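Local coordinates for mandelate racemase/muconate lactonizing protein (PDB 3VC5) that probably dehydrates D-glucarate to 5-dehydro-4-deoxy-D-glucarate with the aid of magnesium, as a member of the enolase superfamily, at residues 27-32 and 57-62; 90-95 and 136-141; 166-171 and 193-198; 206-211 and 232-237. All coordinates share one frame; numbering follows the deposited sequence.

Interaction 1. Residues 27-32 and 57-62; sequences EVRVTP and EVVTDE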
# COMPACT_ATOMS: atom_id res chain seq x y z
N GLU A 27 -15.63 -23.82 6.00
CA GLU A 27 -16.47 -23.93 4.81
C GLU A 27 -16.70 -22.54 4.21
O GLU A 27 -16.57 -21.52 4.91
CB GLU A 27 -17.80 -24.66 5.09
CG GLU A 27 -18.86 -23.81 5.71
CD GLU A 27 -20.17 -24.55 6.00
OE1 GLU A 27 -21.06 -24.63 5.11
OE2 GLU A 27 -20.33 -25.03 7.13
N VAL A 28 -17.03 -22.50 2.93
CA VAL A 28 -17.27 -21.23 2.24
C VAL A 28 -18.54 -21.44 1.43
O VAL A 28 -18.59 -22.31 0.55
CB VAL A 28 -16.10 -20.82 1.34
CG1 VAL A 28 -16.40 -19.45 0.69
CG2 VAL A 28 -14.80 -20.74 2.16
N ARG A 29 -19.59 -20.69 1.78
CA ARG A 29 -20.88 -20.83 1.14
C ARG A 29 -20.97 -19.80 0.04
O ARG A 29 -20.67 -18.62 0.28
CB ARG A 29 -21.97 -20.58 2.17
CG ARG A 29 -21.85 -21.52 3.37
CD ARG A 29 -22.73 -21.03 4.55
NE ARG A 29 -22.61 -21.96 5.69
CZ ARG A 29 -22.95 -21.67 6.94
NH1 ARG A 29 -23.38 -20.45 7.27
NH2 ARG A 29 -22.82 -22.60 7.89
N VAL A 30 -21.36 -20.23 -1.15
CA VAL A 30 -21.44 -19.34 -2.29
C VAL A 30 -22.85 -19.35 -2.83
O VAL A 30 -23.36 -20.41 -3.20
CB VAL A 30 -20.44 -19.78 -3.41
CG1 VAL A 30 -20.61 -18.84 -4.63
CG2 VAL A 30 -19.00 -19.77 -2.89
N THR A 31 -23.49 -18.18 -2.86
CA THR A 31 -24.90 -18.05 -3.23
C THR A 31 -25.16 -16.98 -4.28
O THR A 31 -25.06 -15.79 -3.99
CB THR A 31 -25.75 -17.72 -1.98
OG1 THR A 31 -25.43 -18.66 -0.94
CG2 THR A 31 -27.27 -17.82 -2.30
N PRO A 32 -25.51 -17.40 -5.52
CA PRO A 32 -25.85 -16.37 -6.50
C PRO A 32 -27.22 -15.80 -6.19
O PRO A 32 -28.12 -16.54 -5.74
CB PRO A 32 -25.83 -17.14 -7.83
CG PRO A 32 -26.23 -18.59 -7.43
CD PRO A 32 -25.66 -18.78 -6.05
N GLU A 57 -20.10 -16.46 2.06
CA GLU A 57 -20.02 -16.49 3.50
C GLU A 57 -18.95 -17.47 3.93
O GLU A 57 -19.05 -18.67 3.64
CB GLU A 57 -21.39 -16.87 4.13
CG GLU A 57 -21.35 -16.79 5.67
CD GLU A 57 -22.69 -17.09 6.33
OE1 GLU A 57 -23.47 -17.92 5.78
OE2 GLU A 57 -22.95 -16.49 7.40
N VAL A 58 -17.92 -16.95 4.61
CA VAL A 58 -16.81 -17.77 5.07
C VAL A 58 -17.09 -18.12 6.51
O VAL A 58 -17.48 -17.25 7.30
CB VAL A 58 -15.44 -16.99 4.96
CG1 VAL A 58 -14.31 -17.79 5.64
CG2 VAL A 58 -15.11 -16.72 3.48
N VAL A 59 -16.90 -19.39 6.87
CA VAL A 59 -17.16 -19.87 8.23
C VAL A 59 -15.89 -20.53 8.76
O VAL A 59 -15.34 -21.44 8.12
CB VAL A 59 -18.30 -20.90 8.28
CG1 VAL A 59 -18.71 -21.17 9.72
CG2 VAL A 59 -19.52 -20.41 7.45
N THR A 60 -15.42 -20.08 9.91
CA THR A 60 -14.26 -20.68 10.56
C THR A 60 -14.61 -21.95 11.33
O THR A 60 -15.80 -22.25 11.59
CB THR A 60 -13.57 -19.70 11.53
OG1 THR A 60 -14.39 -19.51 12.69
CG2 THR A 60 -13.32 -18.34 10.84
N ASP A 61 -13.57 -22.66 11.73
CA ASP A 61 -13.73 -23.90 12.50
C ASP A 61 -14.53 -23.65 13.77
O ASP A 61 -15.26 -24.53 14.24
CB ASP A 61 -12.37 -24.48 12.85
CG ASP A 61 -11.77 -25.32 11.73
OD1 ASP A 61 -12.52 -25.79 10.85
OD2 ASP A 61 -10.54 -25.53 11.75
N GLU A 62 -14.41 -22.46 14.34
CA GLU A 62 -15.13 -22.15 15.56
C GLU A 62 -16.47 -21.43 15.31
O GLU A 62 -17.14 -21.01 16.26
CB GLU A 62 -14.24 -21.35 16.50
CG GLU A 62 -12.84 -21.94 16.61
CD GLU A 62 -12.38 -22.08 18.05
OE1 GLU A 62 -12.49 -23.20 18.59
OE2 GLU A 62 -11.93 -21.08 18.64
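E27, V28 and R29 pair with V59, V58 and E57 as neighbouring antiparallel strands, the segment axes 4.7 Å apart at closest, their N-to-C directions 164° apart. E27 with V59 and R29 with E57 are hydrogen-bonded pairs, each closed by two backbone bonds; the shorter bond of the second runs from R29 N to E57 O at 2.8 Å. Between them V28 and V58 form a non-hydrogen-bonded pair, whose side chains lie side by side with V28 CG1 4.1 Å from V58 CG2. That face is turned to helix 123-146, where F134 meets V28 while A137 and I141 meet V58. The strands belong to the three-stranded antiparallel sheet of the N-terminal domain of the mandelate racemase and muconate lactonizing enzyme family, with 25-36 at one border and 50-60 in the middle. On the other face E27, R29 and E57 form a salt-bridge network. R29 runs extended from CG to NE and spends two edge N-H groups on two carboxylates: NH1 reaches E57 OE1 at 2.9 Å, and NE reaches E27 OE1 at 3.1 Å. Both oxygens lie close to the guanidinium plane, yet each is approached from above its own carboxylate plane; the planes of R29 and E57 stand 74° apart. V59 CG2 sits over the centre of one guanidinium face, 3.7 Å from R29 CZ, which leaves the polar edge to the acids. V59 also flanks E27, whose CG is 3.9 Å from V59 CG2. E57 is buried, and its OE2 forms a further salt bridge with R403, at the start of helix 403-415.

Interaction 2. Residues 90-95 and 136-141; sequences LDVYAL and VACLDI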
# COMPACT_ATOMS: atom_id res chain seq x y z
N LEU A 90 -7.22 -23.14 5.14
CA LEU A 90 -6.42 -21.92 5.18
C LEU A 90 -6.90 -21.00 6.30
O LEU A 90 -8.10 -20.97 6.65
CB LEU A 90 -6.43 -21.18 3.83
CG LEU A 90 -5.82 -21.90 2.61
CD1 LEU A 90 -5.89 -21.06 1.34
CD2 LEU A 90 -4.37 -22.34 2.89
N ASP A 91 -5.96 -20.26 6.86
CA ASP A 91 -6.23 -19.34 7.95
C ASP A 91 -6.74 -17.98 7.42
O ASP A 91 -6.26 -17.52 6.40
CB ASP A 91 -4.91 -19.16 8.68
CG ASP A 91 -5.06 -18.39 9.93
OD1 ASP A 91 -5.12 -19.02 10.99
OD2 ASP A 91 -5.12 -17.17 9.84
N VAL A 92 -7.70 -17.36 8.11
CA VAL A 92 -8.29 -16.08 7.63
C VAL A 92 -7.34 -14.87 7.70
O VAL A 92 -7.64 -13.81 7.12
CB VAL A 92 -9.61 -15.71 8.38
CG1 VAL A 92 -10.70 -16.78 8.16
CG2 VAL A 92 -9.36 -15.44 9.87
N TYR A 93 -6.20 -14.99 8.40
CA TYR A 93 -5.18 -13.93 8.37
C TYR A 93 -4.24 -14.15 7.20
O TYR A 93 -3.46 -13.25 6.85
CB TYR A 93 -4.35 -13.90 9.67
CG TYR A 93 -5.17 -13.47 10.86
CD1 TYR A 93 -5.25 -12.14 11.24
CD2 TYR A 93 -5.89 -14.41 11.61
CE1 TYR A 93 -6.03 -11.73 12.35
CE2 TYR A 93 -6.67 -14.02 12.69
CZ TYR A 93 -6.73 -12.68 13.05
OH TYR A 93 -7.51 -12.32 14.14
N ALA A 94 -4.28 -15.34 6.61
CA ALA A 94 -3.29 -15.69 5.57
C ALA A 94 -3.73 -15.22 4.19
O ALA A 94 -3.92 -16.04 3.28
CB ALA A 94 -3.03 -17.19 5.56
N LEU A 95 -3.85 -13.90 4.04
CA LEU A 95 -4.40 -13.32 2.83
C LEU A 95 -3.49 -13.55 1.63
O LEU A 95 -3.99 -13.77 0.54
CB LEU A 95 -4.68 -11.83 2.98
CG LEU A 95 -5.79 -11.48 3.96
CD1 LEU A 95 -5.97 -9.94 4.04
CD2 LEU A 95 -7.08 -12.18 3.59
N VAL A 136 -12.70 -9.67 1.63
CA VAL A 136 -13.66 -8.90 2.44
C VAL A 136 -14.23 -9.76 3.56
O VAL A 136 -14.32 -9.30 4.73
CB VAL A 136 -14.78 -8.28 1.54
CG1 VAL A 136 -15.92 -7.69 2.41
CG2 VAL A 136 -14.17 -7.27 0.62
N ALA A 137 -14.59 -11.01 3.25
CA ALA A 137 -15.17 -11.93 4.28
C ALA A 137 -14.13 -12.26 5.37
O ALA A 137 -14.45 -12.32 6.57
CB ALA A 137 -15.65 -13.21 3.62
N CYS A 138 -12.88 -12.42 4.97
CA CYS A 138 -11.81 -12.70 5.94
C CYS A 138 -11.58 -11.47 6.84
O CYS A 138 -11.33 -11.60 8.04
CB CYS A 138 -10.49 -13.11 5.22
SG CYS A 138 -10.61 -14.78 4.58
N LEU A 139 -11.64 -10.26 6.28
CA LEU A 139 -11.50 -9.07 7.11
C LEU A 139 -12.69 -8.93 8.07
O LEU A 139 -12.52 -8.50 9.22
CB LEU A 139 -11.36 -7.80 6.26
CG LEU A 139 -10.10 -7.75 5.39
CD1 LEU A 139 -10.17 -6.46 4.54
CD2 LEU A 139 -8.85 -7.72 6.29
N ASP A 140 -13.89 -9.28 7.58
CA ASP A 140 -15.09 -9.26 8.46
C ASP A 140 -14.81 -10.15 9.69
O ASP A 140 -14.99 -9.74 10.84
CB ASP A 140 -16.31 -9.75 7.63
CG ASP A 140 -17.66 -9.54 8.30
OD1 ASP A 140 -17.78 -8.77 9.29
OD2 ASP A 140 -18.62 -10.18 7.78
N ILE A 141 -14.30 -11.35 9.44
CA ILE A 141 -13.96 -12.30 10.51
C ILE A 141 -12.84 -11.78 11.42
O ILE A 141 -12.93 -11.88 12.66
CB ILE A 141 -13.59 -13.67 9.94
CG1 ILE A 141 -14.84 -14.35 9.33
CG2 ILE A 141 -13.01 -14.58 11.03
CD1 ILE A 141 -14.51 -15.48 8.31
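V92 and L95 bring a turn leading into helix 95-106 against C138, L139 and I141 of helix 123-146, in the mostly apolar packing of the N-terminal domain. D91 to A94 make a type I beta turn, closed by A94 N to D91 O, and D91 also forms an Asx turn: its OD2 accepts from Y93 N at 2.8 Å, on the anti side, 22° out of the carboxylate plane. A94 then takes the N-cap position. No hydrogen bond joins the two segments, so the contact rests on van der Waals packing. V92 faces the helix with both methyls: CG1 lies 4.0 Å from I141 CD1, and CG2, set between the backbone N and the carbonyl carbon by a chi1 of -61°, lies 3.9 Å from I141 CG2. The two branched side chains cross at about a right angle, so each V92 methyl meets a different isoleucine arm. C138, three residues before I141, puts SG 4.0 Å from V92 CB and CB 3.5 Å from V92 O. That carbonyl oxygen is hydrogen-bonded farther along the helix by the Q142 side-chain amide. L95, the first residue of helix 95-106, places CD2 3.9 Å from C138 CB, while its CD1 is 4.3 Å from L139 CD2. The D91 carboxylate forms a salt bridge with R148 of the second subunit, against which Y93 also packs. Within the chain, I98 of helix 95-106 adds to the cover of C138, and T60 of strand 50-60 touches both V92 and I141, placing the contact between two helices and the sheet.

Interaction 3. Residues 166-171 and 193-198; sequences AYLFYK and VAQARL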
# COMPACT_ATOMS: atom_id res chain seq x y z
N ALA A 166 -25.14 11.35 -5.72
CA ALA A 166 -26.38 10.96 -6.35
C ALA A 166 -26.05 10.47 -7.76
O ALA A 166 -25.57 11.26 -8.59
CB ALA A 166 -27.31 12.18 -6.43
N TYR A 167 -26.31 9.20 -8.02
CA TYR A 167 -25.94 8.56 -9.30
C TYR A 167 -27.16 8.65 -10.23
O TYR A 167 -28.06 7.83 -10.17
CB TYR A 167 -25.53 7.11 -9.11
CG TYR A 167 -24.52 6.61 -10.14
CD1 TYR A 167 -24.49 7.11 -11.44
CD2 TYR A 167 -23.61 5.59 -9.80
CE1 TYR A 167 -23.54 6.66 -12.36
CE2 TYR A 167 -22.65 5.13 -10.73
CZ TYR A 167 -22.64 5.65 -12.00
OH TYR A 167 -21.68 5.23 -12.95
N LEU A 168 -27.20 9.70 -11.04
CA LEU A 168 -28.32 9.93 -11.92
C LEU A 168 -28.12 9.22 -13.26
O LEU A 168 -26.98 9.15 -13.82
CB LEU A 168 -28.51 11.43 -12.17
CG LEU A 168 -28.51 12.38 -10.97
CD1 LEU A 168 -28.78 13.84 -11.40
CD2 LEU A 168 -29.57 11.94 -9.92
N PHE A 169 -29.24 8.75 -13.80
CA PHE A 169 -29.28 8.09 -15.08
C PHE A 169 -30.45 8.58 -15.88
O PHE A 169 -31.54 8.76 -15.33
CB PHE A 169 -29.53 6.59 -14.92
CG PHE A 169 -28.36 5.81 -14.36
CD1 PHE A 169 -28.08 5.79 -13.00
CD2 PHE A 169 -27.55 5.06 -15.22
CE1 PHE A 169 -27.00 5.03 -12.48
CE2 PHE A 169 -26.45 4.31 -14.72
CZ PHE A 169 -26.17 4.30 -13.37
N TYR A 170 -30.26 8.71 -17.18
CA TYR A 170 -31.41 8.71 -18.08
C TYR A 170 -32.05 7.33 -17.98
O TYR A 170 -31.35 6.32 -17.83
CB TYR A 170 -30.98 9.01 -19.51
CG TYR A 170 -30.39 10.37 -19.71
CD1 TYR A 170 -31.21 11.50 -19.81
CD2 TYR A 170 -29.02 10.53 -19.86
CE1 TYR A 170 -30.66 12.75 -20.02
CE2 TYR A 170 -28.46 11.78 -20.09
CZ TYR A 170 -29.30 12.89 -20.17
OH TYR A 170 -28.76 14.14 -20.40
N LYS A 171 -33.38 7.28 -17.95
CA LYS A 171 -34.06 6.00 -17.85
C LYS A 171 -35.46 6.03 -18.43
O LYS A 171 -36.10 7.09 -18.47
CB LYS A 171 -34.13 5.55 -16.39
CG LYS A 171 -34.98 6.49 -15.50
CD LYS A 171 -34.99 6.06 -14.02
CE LYS A 171 -35.72 4.72 -13.80
NZ LYS A 171 -37.20 4.76 -14.17
N VAL A 193 -33.22 16.71 -13.66
CA VAL A 193 -33.32 17.55 -12.50
C VAL A 193 -34.39 17.00 -11.53
O VAL A 193 -34.18 17.00 -10.33
CB VAL A 193 -33.62 19.03 -12.87
CG1 VAL A 193 -33.95 19.85 -11.61
CG2 VAL A 193 -32.43 19.65 -13.57
N ALA A 194 -35.52 16.51 -12.05
CA ALA A 194 -36.56 15.99 -11.15
C ALA A 194 -36.04 14.75 -10.41
O ALA A 194 -36.31 14.58 -9.21
CB ALA A 194 -37.82 15.65 -11.92
N GLN A 195 -35.31 13.90 -11.13
CA GLN A 195 -34.72 12.70 -10.53
C GLN A 195 -33.74 13.08 -9.42
O GLN A 195 -33.72 12.46 -8.34
CB GLN A 195 -34.03 11.87 -11.61
CG GLN A 195 -33.51 10.50 -11.14
CD GLN A 195 -32.72 9.85 -12.25
OE1 GLN A 195 -33.29 9.40 -13.26
NE2 GLN A 195 -31.42 9.85 -12.11
N ALA A 196 -32.90 14.07 -9.69
CA ALA A 196 -31.99 14.63 -8.68
C ALA A 196 -32.75 15.09 -7.41
O ALA A 196 -32.32 14.80 -6.29
CB ALA A 196 -31.20 15.79 -9.27
N ARG A 197 -33.84 15.84 -7.59
CA ARG A 197 -34.63 16.32 -6.45
C ARG A 197 -35.12 15.14 -5.62
O ARG A 197 -35.11 15.17 -4.39
CB ARG A 197 -35.82 17.15 -6.91
CG ARG A 197 -35.45 18.50 -7.48
CD ARG A 197 -36.67 19.40 -7.58
NE ARG A 197 -36.42 20.47 -8.54
CZ ARG A 197 -35.67 21.54 -8.28
NH1 ARG A 197 -35.10 21.67 -7.08
NH2 ARG A 197 -35.49 22.48 -9.21
N LEU A 198 -35.57 14.10 -6.32
CA LEU A 198 -36.07 12.90 -5.67
C LEU A 198 -34.96 12.22 -4.84
O LEU A 198 -35.12 12.02 -3.63
CB LEU A 198 -36.67 11.96 -6.72
CG LEU A 198 -37.44 10.70 -6.31
CD1 LEU A 198 -38.13 10.07 -7.51
CD2 LEU A 198 -36.54 9.70 -5.64
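L168 and A196 supply the apolar part of this contact between strand 161-169 and helix 189-203; the segment axes come within 8.7 Å, their N-to-C directions 150° apart. L168 CD1 lies 3.8 Å from A196 CB, and its other methyl, CD2, is equally far from A196 CA, so the leucine fork rests on the helix backbone as well as on the alanine methyl. I192 and L199 of the helix also touch L168, extending the apolar patch.

The polar part belongs to Q195. Its CG stands anti to the backbone N (chi1 -173°) and the chain stays extended beyond it, which carries the amide past L168 in the opposite direction and up to the main chain of F169. Q195 CD ends 3.5 Å from F169 O. A short, apolar alanine here would probably leave the F169 backbone without this amide neighbour and open a gap beside L168.

The aliphatic part of K171 crosses Q195 obliquely, while its NZ turns elsewhere, to D181 and the carbonyl of G184.

The two elements open a beta-alpha-beta unit of the barrel. On the far side of the strand Y167 bonds through its OH to K209 and K211, the latter a predicted proton acceptor. Apolar packing with one buried amide facing the main chain thus implies a helix held to the strand's outer side, away from the inner side and its predicted catalytic lysine.

Interaction 4. Residues 206-211 and 232-237; sequences RSIKLK and PGLPLR. With PO4 (phosphate ion), chain B.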
# COMPACT_ATOMS: atom_id res chain seq x y z
N ARG A 206 -24.72 15.25 -1.48
CA ARG A 206 -24.16 16.59 -1.64
C ARG A 206 -23.23 16.72 -2.86
O ARG A 206 -22.53 17.74 -3.02
CB ARG A 206 -23.43 17.01 -0.34
CG ARG A 206 -24.37 17.10 0.89
CD ARG A 206 -23.61 17.44 2.14
NE ARG A 206 -24.50 17.78 3.24
CZ ARG A 206 -24.08 18.24 4.42
NH1 ARG A 206 -22.79 18.41 4.64
NH2 ARG A 206 -24.96 18.53 5.38
N SER A 207 -23.23 15.69 -3.70
CA SER A 207 -22.47 15.61 -4.95
C SER A 207 -23.41 14.90 -5.92
O SER A 207 -24.25 14.08 -5.50
CB SER A 207 -21.20 14.75 -4.80
OG SER A 207 -20.13 15.47 -4.22
N ILE A 208 -23.28 15.21 -7.21
CA ILE A 208 -24.15 14.66 -8.25
C ILE A 208 -23.32 14.14 -9.42
O ILE A 208 -22.39 14.82 -9.86
CB ILE A 208 -25.10 15.74 -8.78
CG1 ILE A 208 -26.06 16.21 -7.67
CG2 ILE A 208 -25.90 15.22 -9.96
CD1 ILE A 208 -26.86 17.46 -8.08
N LYS A 209 -23.68 12.95 -9.91
CA LYS A 209 -23.06 12.37 -11.10
C LYS A 209 -24.16 12.09 -12.11
O LYS A 209 -25.23 11.60 -11.76
CB LYS A 209 -22.38 11.05 -10.73
CG LYS A 209 -21.77 10.32 -11.88
CD LYS A 209 -21.12 9.04 -11.39
CE LYS A 209 -20.28 8.50 -12.54
NZ LYS A 209 -19.60 7.28 -12.24
N LEU A 210 -23.90 12.39 -13.38
CA LEU A 210 -24.81 12.01 -14.44
C LEU A 210 -24.16 10.99 -15.32
O LEU A 210 -23.07 11.25 -15.89
CB LEU A 210 -25.20 13.23 -15.29
CG LEU A 210 -26.11 12.98 -16.50
CD1 LEU A 210 -27.43 12.28 -16.11
CD2 LEU A 210 -26.41 14.27 -17.28
N LYS A 211 -24.83 9.84 -15.47
CA LYS A 211 -24.42 8.83 -16.45
C LYS A 211 -24.77 9.33 -17.84
O LYS A 211 -25.95 9.54 -18.13
CB LYS A 211 -25.18 7.51 -16.20
CG LYS A 211 -24.71 6.35 -17.04
CD LYS A 211 -23.25 6.02 -16.65
CE LYS A 211 -23.08 4.64 -16.17
NZ LYS A 211 -21.61 4.45 -15.82
N PRO A 232 -27.04 24.80 -6.83
CA PRO A 232 -25.80 25.56 -6.68
C PRO A 232 -24.93 24.97 -5.57
O PRO A 232 -25.44 24.53 -4.54
CB PRO A 232 -26.29 26.96 -6.27
CG PRO A 232 -27.71 27.03 -6.68
CD PRO A 232 -28.23 25.63 -6.55
N GLY A 233 -23.62 24.99 -5.77
CA GLY A 233 -22.68 24.53 -4.75
C GLY A 233 -22.34 23.05 -4.75
O GLY A 233 -21.33 22.64 -4.17
N LEU A 234 -23.17 22.23 -5.40
CA LEU A 234 -22.93 20.77 -5.39
C LEU A 234 -21.99 20.36 -6.52
O LEU A 234 -22.24 20.69 -7.68
CB LEU A 234 -24.24 19.99 -5.51
CG LEU A 234 -25.38 20.17 -4.50
CD1 LEU A 234 -26.27 18.93 -4.45
CD2 LEU A 234 -24.86 20.51 -3.11
N PRO A 235 -20.90 19.65 -6.18
CA PRO A 235 -20.00 19.20 -7.24
C PRO A 235 -20.74 18.31 -8.24
O PRO A 235 -21.59 17.51 -7.83
CB PRO A 235 -18.93 18.40 -6.47
CG PRO A 235 -18.96 18.99 -5.07
CD PRO A 235 -20.39 19.35 -4.83
N LEU A 236 -20.41 18.46 -9.52
CA LEU A 236 -21.08 17.72 -10.59
C LEU A 236 -20.09 16.91 -11.40
O LEU A 236 -18.98 17.38 -11.65
CB LEU A 236 -21.77 18.68 -11.56
CG LEU A 236 -22.82 19.62 -10.98
CD1 LEU A 236 -23.44 20.47 -12.09
CD2 LEU A 236 -23.89 18.85 -10.24
N ARG A 237 -20.48 15.70 -11.81
CA ARG A 237 -19.62 14.86 -12.66
C ARG A 237 -20.45 14.39 -13.83
O ARG A 237 -21.65 14.25 -13.69
CB ARG A 237 -19.16 13.61 -11.88
CG ARG A 237 -18.51 13.90 -10.54
CD ARG A 237 -18.76 12.72 -9.55
NE ARG A 237 -18.03 12.93 -8.33
CZ ARG A 237 -17.89 12.04 -7.36
NH1 ARG A 237 -17.15 12.36 -6.31
NH2 ARG A 237 -18.51 10.85 -7.43
P PO4 B . -23.22 0.96 -14.88
O1 PO4 B . -24.08 1.24 -16.05
O2 PO4 B . -24.17 0.72 -13.73
O3 PO4 B . -22.41 -0.25 -15.09
O4 PO4 B . -22.37 2.10 -14.66
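I208 packs against L236 of the parallel neighbouring strand 236-239, next in the enolase-superfamily barrel, and against L234 in the loop just before it. Three backbone bonds of 2.9 Å set the register: I208 N to P235 O, R237 N to I208 O, and L210 N to R237 O. The second is the most bent, at 140°.

Followed outward, the I208 side chain begins with CB, 3.6 Å from L236 CD2. CG2 stands anti to the backbone N and only grazes that same methyl. CG1 leads the other way, and CD1 at the tip is shared, 3.9 Å from L236 CD2 and 4.0 Å from L234 CD1. I208 and L236 lie side by side, whereas L234 crosses the isoleucine and also sets CD2 3.6 Å from R206 O. A serine in place of L234 would probably cost I208 CD1 one of its two methyl neighbours here and open a gap beside the R206 carbonyl. L227 of helix 217-230 and I200 of helix 189-203 also touch I208.

The K209 and R237 side chains cross on the opposite face. K209 NZ pairs with E264 and D365, and R237 with E261 and D365, so carboxylates stand around both cations. K211, a predicted proton acceptor, donates from NZ to phosphate O4 at 2.7 Å, the ion probably coming from the crystallisation liquor, and also pairs with D239, a magnesium-binding residue, although no magnesium is bound here. The chemistry implies a strand pair with an apolar outer face and an inner face given to charge and, as predicted, to the active site.

How the interactions relate
Along the chain the four contacts come in series, and in space they form two pairs on opposite sides of the chain's centre. Interactions 1 and 2 belong to the N-terminal domain, their centres about 11 Å apart; they touch where V58 and T60 of strand 50-60 meet A137, I141 and V92. Interactions 3 and 4, with centres also about 11 Å apart, lie in the barrel: strands 161-169 and 208-211 are neighbours, probably bonded through L168 with K209 and K211, and helix 189-203 connects them. Between the pairs the centres are about 37 to 39 Å apart, without touching. The first pair thus joins the sheet and helices of the N-terminal domain, the second the barrel strands that carry the predicted catalytic lysine and its neighbours.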